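Membrane-bound protease PH1510 (Pyrococcus horikoshii, PDB 6M4B) cleaves proteins preferentially near hydrophobic or aromatic residues, degrading casein and a stomatin homolog in vitro, through the N-terminal protease domain represented here by a nucleophile-substituted form. Local coordinates at residues 29-42 / 197-211. The protein carries 1 engineered substitution. Sequence-based numbering, arbitrary orientation.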
loop_
_atom_site.group_PDB
_atom_site.type_symbol
_atom_site.label_atom_id
_atom_site.label_comp_id
_atom_site.label_asym_id
_atom_site.label_seq_id
_atom_site.Cartn_x
_atom_site.Cartn_y
_atom_site.Cartn_z
ATOM N N ARG A 29 -12.203 12.340 6.854
ATOM C CA ARG A 29 -13.514 12.890 7.229
ATOM C C ARG A 29 -14.399 13.010 5.992
ATOM O O ARG A 29 -15.513 12.473 5.989
ATOM C CB ARG A 29 -13.362 14.255 7.943
ATOM C CG ARG A 29 -14.664 14.903 8.419
ATOM C CD ARG A 29 -14.418 16.239 9.196
ATOM N NE ARG A 29 -15.608 17.109 9.118
ATOM C CZ ARG A 29 -15.880 17.985 8.139
ATOM N NH1 ARG A 29 -16.998 18.706 8.202
ATOM N NH2 ARG A 29 -15.063 18.153 7.101
ATOM N N TYR A 30 -13.882 13.672 4.948
ATOM C CA TYR A 30 -14.637 13.887 3.707
ATOM C C TYR A 30 -15.083 12.554 3.058
ATOM O O TYR A 30 -16.215 12.394 2.613
ATOM C CB TYR A 30 -13.804 14.673 2.697
ATOM C CG TYR A 30 -13.523 16.123 3.031
ATOM C CD1 TYR A 30 -14.525 16.963 3.517
ATOM C CD2 TYR A 30 -12.260 16.682 2.804
ATOM C CE1 TYR A 30 -14.271 18.309 3.793
ATOM C CE2 TYR A 30 -11.995 18.023 3.070
ATOM C CZ TYR A 30 -13.008 18.837 3.576
ATOM O OH TYR A 30 -12.769 20.176 3.849
ATOM N N ILE A 31 -14.188 11.586 3.006
ATOM C CA ILE A 31 -14.530 10.301 2.391
ATOM C C ILE A 31 -15.535 9.562 3.271
ATOM O O ILE A 31 -16.461 8.927 2.763
ATOM C CB ILE A 31 -13.262 9.452 2.108
ATOM C CG1 ILE A 31 -12.380 10.143 1.074
ATOM C CG2 ILE A 31 -13.625 8.060 1.607
ATOM C CD1 ILE A 31 -10.965 9.602 0.967
ATOM N N THR A 32 -15.358 9.623 4.593
ATOM C CA THR A 32 -16.286 8.903 5.502
ATOM C C THR A 32 -17.711 9.439 5.338
ATOM O O THR A 32 -18.677 8.669 5.168
ATOM C CB THR A 32 -15.859 8.978 6.994
ATOM O OG1 THR A 32 -14.513 8.506 7.124
ATOM C CG2 THR A 32 -16.753 8.088 7.833
ATOM N N ILE A 33 -17.825 10.752 5.309
ATOM C CA ILE A 33 -19.124 11.388 5.086
ATOM C C ILE A 33 -19.775 10.868 3.804
ATOM O O ILE A 33 -20.887 10.361 3.823
ATOM C CB ILE A 33 -19.002 12.927 5.050
ATOM C CG1 ILE A 33 -18.693 13.450 6.451
ATOM C CG2 ILE A 33 -20.308 13.548 4.555
ATOM C CD1 ILE A 33 -18.243 14.903 6.502
ATOM N N ALA A 34 -19.048 10.959 2.693
ATOM C CA ALA A 34 -19.569 10.526 1.413
ATOM C C ALA A 34 -19.945 9.046 1.399
ATOM O O ALA A 34 -20.925 8.675 0.756
ATOM C CB ALA A 34 -18.547 10.818 0.321
ATOM N N GLU A 35 -19.157 8.187 2.057
ATOM C CA GLU A 35 -19.486 6.731 2.179
ATOM C C GLU A 35 -20.767 6.530 3.030
ATOM O O GLU A 35 -21.663 5.794 2.651
ATOM C CB GLU A 35 -18.357 5.950 2.899
ATOM C CG GLU A 35 -17.051 5.730 2.149
ATOM C CD GLU A 35 -15.948 5.116 3.022
ATOM O OE1 GLU A 35 -15.817 5.465 4.222
ATOM O OE2 GLU A 35 -15.163 4.306 2.494
ATOM N N GLN A 36 -20.841 7.209 4.170
ATOM C CA GLN A 36 -22.041 7.126 5.029
ATOM C C GLN A 36 -23.310 7.535 4.310
ATOM O O GLN A 36 -24.331 6.910 4.545
ATOM C CB GLN A 36 -21.894 7.962 6.289
ATOM C CG GLN A 36 -21.143 7.212 7.383
ATOM C CD GLN A 36 -20.583 8.149 8.445
ATOM O OE1 GLN A 36 -20.861 9.360 8.441
ATOM N NE2 GLN A 36 -19.823 7.590 9.383
ATOM N N ASP A 37 -23.237 8.530 3.407
ATOM C CA ASP A 37 -24.409 8.928 2.587
ATOM C C ASP A 37 -24.593 8.115 1.294
ATOM O O ASP A 37 -25.457 8.443 0.500
ATOM C CB ASP A 37 -24.410 10.436 2.287
ATOM C CG ASP A 37 -24.254 11.311 3.564
ATOM O OD1 ASP A 37 -24.375 10.782 4.698
ATOM O OD2 ASP A 37 -24.022 12.537 3.440
ATOM N N ASN A 38 -23.860 7.015 1.113
ATOM C CA ASN A 38 -23.921 6.207 -0.137
ATOM C C ASN A 38 -23.778 7.048 -1.407
ATOM O O ASN A 38 -24.475 6.794 -2.422
ATOM C CB ASN A 38 -25.222 5.377 -0.251
ATOM C CG ASN A 38 -25.415 4.431 0.907
ATOM O OD1 ASN A 38 -26.340 4.584 1.708
ATOM N ND2 ASN A 38 -24.519 3.462 1.029
ATOM N N ALA A 39 -22.867 8.008 -1.368
ATOM C CA ALA A 39 -22.592 8.808 -2.563
ATOM C C ALA A 39 -22.129 7.938 -3.735
ATOM O O ALA A 39 -21.525 6.870 -3.548
ATOM C CB ALA A 39 -21.569 9.877 -2.272
ATOM N N GLU A 40 -22.425 8.423 -4.931
ATOM C CA GLU A 40 -21.971 7.845 -6.174
ATOM C C GLU A 40 -20.443 7.976 -6.322
ATOM O O GLU A 40 -19.824 7.170 -6.981
ATOM C CB GLU A 40 -22.686 8.559 -7.331
ATOM C CG GLU A 40 -22.261 8.186 -8.748
ATOM C CD GLU A 40 -22.535 6.758 -9.088
ATOM O OE1 GLU A 40 -21.959 6.249 -10.074
ATOM O OE2 GLU A 40 -23.300 6.117 -8.343
ATOM N N ALA A 41 -19.889 9.050 -5.772
ATOM C CA ALA A 41 -18.455 9.395 -5.883
ATOM C C ALA A 41 -18.183 10.613 -5.029
ATOM O O ALA A 41 -19.104 11.406 -4.766
ATOM C CB ALA A 41 -18.029 9.683 -7.332
ATOM N N ILE A 42 -16.919 10.778 -4.633
ATOM C CA ILE A 42 -16.468 12.033 -4.040
ATOM C C ILE A 42 -15.343 12.586 -4.905
ATOM O O ILE A 42 -14.437 11.854 -5.287
ATOM C CB ILE A 42 -16.050 11.872 -2.568
ATOM C CG1 ILE A 42 -15.660 13.243 -1.983
ATOM C CG2 ILE A 42 -14.946 10.853 -2.378
ATOM C CD1 ILE A 42 -15.328 13.173 -0.517
ATOM N N THR A 197 -18.764 1.284 -12.834
ATOM C CA THR A 197 -19.009 2.272 -13.901
ATOM C C THR A 197 -19.624 3.530 -13.288
ATOM O O THR A 197 -20.597 3.434 -12.597
ATOM C CB THR A 197 -19.886 1.684 -15.028
ATOM O OG1 THR A 197 -19.200 0.587 -15.629
ATOM C CG2 THR A 197 -20.168 2.735 -16.151
ATOM N N LEU A 198 -19.030 4.697 -13.518
ATOM C CA LEU A 198 -19.505 5.915 -12.903
ATOM C C LEU A 198 -20.779 6.381 -13.621
ATOM O O LEU A 198 -20.852 6.387 -14.865
ATOM C CB LEU A 198 -18.457 7.014 -12.973
ATOM C CG LEU A 198 -17.153 6.736 -12.210
ATOM C CD1 LEU A 198 -16.094 7.741 -12.602
ATOM C CD2 LEU A 198 -17.395 6.760 -10.718
ATOM N N ASN A 199 -21.784 6.753 -12.856
ATOM C CA ASN A 199 -23.051 7.194 -13.434
ATOM C C ASN A 199 -23.331 8.587 -13.020
ATOM O O ASN A 199 -23.725 8.857 -11.871
ATOM C CB ASN A 199 -24.166 6.293 -12.988
ATOM C CG ASN A 199 -25.537 6.846 -13.337
ATOM O OD1 ASN A 199 -25.702 7.739 -14.163
ATOM N ND2 ASN A 199 -26.534 6.292 -12.686
ATOM N N PHE A 200 -23.090 9.493 -13.958
ATOM C CA PHE A 200 -23.210 10.902 -13.659
ATOM C C PHE A 200 -24.187 11.608 -14.565
ATOM O O PHE A 200 -24.191 12.829 -14.669
ATOM C CB PHE A 200 -21.842 11.600 -13.828
ATOM C CG PHE A 200 -20.782 11.202 -12.812
ATOM C CD1 PHE A 200 -21.091 10.930 -11.456
ATOM C CD2 PHE A 200 -19.479 11.221 -13.188
ATOM C CE1 PHE A 200 -20.091 10.650 -10.558
ATOM C CE2 PHE A 200 -18.465 10.934 -12.294
ATOM C CZ PHE A 200 -18.762 10.661 -10.995
ATOM N N THR A 201 -25.061 10.862 -15.194
ATOM C CA THR A 201 -26.008 11.469 -16.104
ATOM C C THR A 201 -26.880 12.529 -15.405
ATOM O O THR A 201 -26.968 13.640 -15.875
ATOM C CB THR A 201 -26.837 10.366 -16.722
ATOM O OG1 THR A 201 -25.924 9.408 -17.287
ATOM C CG2 THR A 201 -27.811 10.949 -17.798
ATOM N N ASN A 202 -27.448 12.194 -14.256
ATOM C CA ASN A 202 -28.204 13.153 -13.436
ATOM C C ASN A 202 -27.799 13.007 -12.022
ATOM O O ASN A 202 -28.079 11.977 -11.390
ATOM C CB ASN A 202 -29.697 12.883 -13.559
ATOM C CG ASN A 202 -30.200 13.239 -14.922
ATOM O OD1 ASN A 202 -30.522 12.385 -15.735
ATOM N ND2 ASN A 202 -30.193 14.519 -15.208
ATOM N N VAL A 203 -27.117 14.012 -11.512
ATOM C CA VAL A 203 -26.464 13.885 -10.222
ATOM C C VAL A 203 -26.611 15.168 -9.422
ATOM O O VAL A 203 -26.730 16.211 -9.994
ATOM C CB VAL A 203 -25.022 13.470 -10.440
ATOM C CG1 VAL A 203 -24.315 14.440 -11.335
ATOM C CG2 VAL A 203 -24.305 13.435 -9.131
ATOM N N GLU A 204 -26.736 15.057 -8.099
ATOM C CA GLU A 204 -26.804 16.226 -7.227
ATOM C C GLU A 204 -25.446 16.493 -6.664
ATOM O O GLU A 204 -24.956 15.726 -5.871
ATOM C CB GLU A 204 -27.804 16.011 -6.094
ATOM C CG GLU A 204 -29.237 15.924 -6.612
ATOM C CD GLU A 204 -30.263 15.581 -5.546
ATOM O OE1 GLU A 204 -30.244 16.276 -4.488
ATOM O OE2 GLU A 204 -31.100 14.655 -5.815
ATOM N N VAL A 205 -24.841 17.597 -7.064
ATOM C CA VAL A 205 -23.535 17.971 -6.555
ATOM C C VAL A 205 -23.720 18.619 -5.186
ATOM O O VAL A 205 -24.509 19.510 -5.067
ATOM C CB VAL A 205 -22.864 18.954 -7.499
ATOM C CG1 VAL A 205 -21.517 19.402 -6.928
ATOM C CG2 VAL A 205 -22.702 18.314 -8.883
ATOM N N ARG A 206 -23.024 18.147 -4.157
ATOM C CA ARG A 206 -23.019 18.794 -2.823
ATOM C C ARG A 206 -21.594 19.093 -2.360
ATOM O O ARG A 206 -20.724 18.252 -2.481
ATOM C CB ARG A 206 -23.695 17.907 -1.792
ATOM C CG ARG A 206 -25.156 17.631 -2.068
ATOM C CD ARG A 206 -25.701 16.717 -0.990
ATOM N NE ARG A 206 -27.150 16.516 -1.108
ATOM C CZ ARG A 206 -27.842 15.607 -0.427
ATOM N NH1 ARG A 206 -29.149 15.501 -0.621
ATOM N NH2 ARG A 206 -27.237 14.795 0.440
ATOM N N TYR A 207 -21.350 20.294 -1.867
ATOM C CA TYR A 207 -20.013 20.729 -1.445
ATOM C C TYR A 207 -19.840 20.424 0.027
ATOM O O TYR A 207 -20.727 20.645 0.794
ATOM C CB TYR A 207 -19.746 22.209 -1.822
ATOM C CG TYR A 207 -19.546 22.379 -3.319
ATOM C CD1 TYR A 207 -20.624 22.372 -4.176
ATOM C CD2 TYR A 207 -18.251 22.478 -3.893
ATOM C CE1 TYR A 207 -20.457 22.475 -5.569
ATOM C CE2 TYR A 207 -18.073 22.601 -5.289
ATOM C CZ TYR A 207 -19.179 22.580 -6.126
ATOM O OH TYR A 207 -19.108 22.690 -7.516
ATOM N N LEU A 208 -18.717 19.829 0.395
ATOM C CA LEU A 208 -18.397 19.609 1.788
ATOM C C LEU A 208 -17.437 20.683 2.176
ATOM O O LEU A 208 -16.494 20.995 1.419
ATOM C CB LEU A 208 -17.738 18.251 2.020
ATOM C CG LEU A 208 -18.647 17.070 1.737
ATOM C CD1 LEU A 208 -17.831 15.810 1.806
ATOM C CD2 LEU A 208 -19.814 17.019 2.719
ATOM N N ALA A 209 -17.670 21.246 3.359
ATOM C CA ALA A 209 -16.889 22.375 3.847
ATOM C C ALA A 209 -15.961 21.906 4.997
ATOM O O ALA A 209 -16.267 20.940 5.707
ATOM C CB ALA A 209 -17.824 23.518 4.280
ATOM N N PRO A 210 -14.810 22.576 5.163
ATOM C CA PRO A 210 -13.922 22.256 6.297
ATOM C C PRO A 210 -14.569 22.634 7.626
ATOM O O PRO A 210 -15.163 23.702 7.709
ATOM C CB PRO A 210 -12.643 23.057 5.994
ATOM C CG PRO A 210 -13.026 24.100 4.993
ATOM C CD PRO A 210 -14.283 23.653 4.297
ATOM N N SER A 211 -14.482 21.761 8.636
ATOM C CA SER A 211 -15.153 21.982 9.938
ATOM C C SER A 211 -14.817 23.308 10.674
ATOM O O SER A 211 -13.675 23.588 11.035
ATOM C CB SER A 211 -14.893 20.785 10.851
ATOM O OG SER A 211 -15.551 20.951 12.086
HETATM O O HOH W 1 -13.707 21.410 1.580
#
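E40 swings CG opposite its own backbone N (chi1 175°) and, with the chain bent at chi2, brings its carboxylate to N199 and lays CG against F200. OE1 of E40 accepts a hydrogen bond from the backbone N of N199 (2.8 Å), on the anti side and 35° out of the carboxylate plane. CG of E40 approaches CE1 of F200 obliquely, the carboxylate and ring planes 85° apart, while CB of A41 meets CZ of F200 at the ring edge, 3.9 Å away. Cutting E40 back to an alanine is likely to leave the N-H of N199 without this acceptor and uncover part of the F200 ring. Strand 204-207 is an outermost strand of the parallel sheet of this ClpP/crotonase-type domain, beside strand 9-16, and helix 21-36 packs on the sheet. L208 reaches helix 21-36: its CB lies 3.8 Å from CD1 of Y30, and its CD2 is 4.0 Å from CG2 of I33. A water donates to the carbonyl O of L208 and also hydrogen-bonds the hydroxyl of Y30. The extended side chain of R29 carries its guanidinium to A209, just ahead of the poorly ordered P210 and S211; NH1 and NH2 both donate weakly to O of A209, near the guanidinium plane.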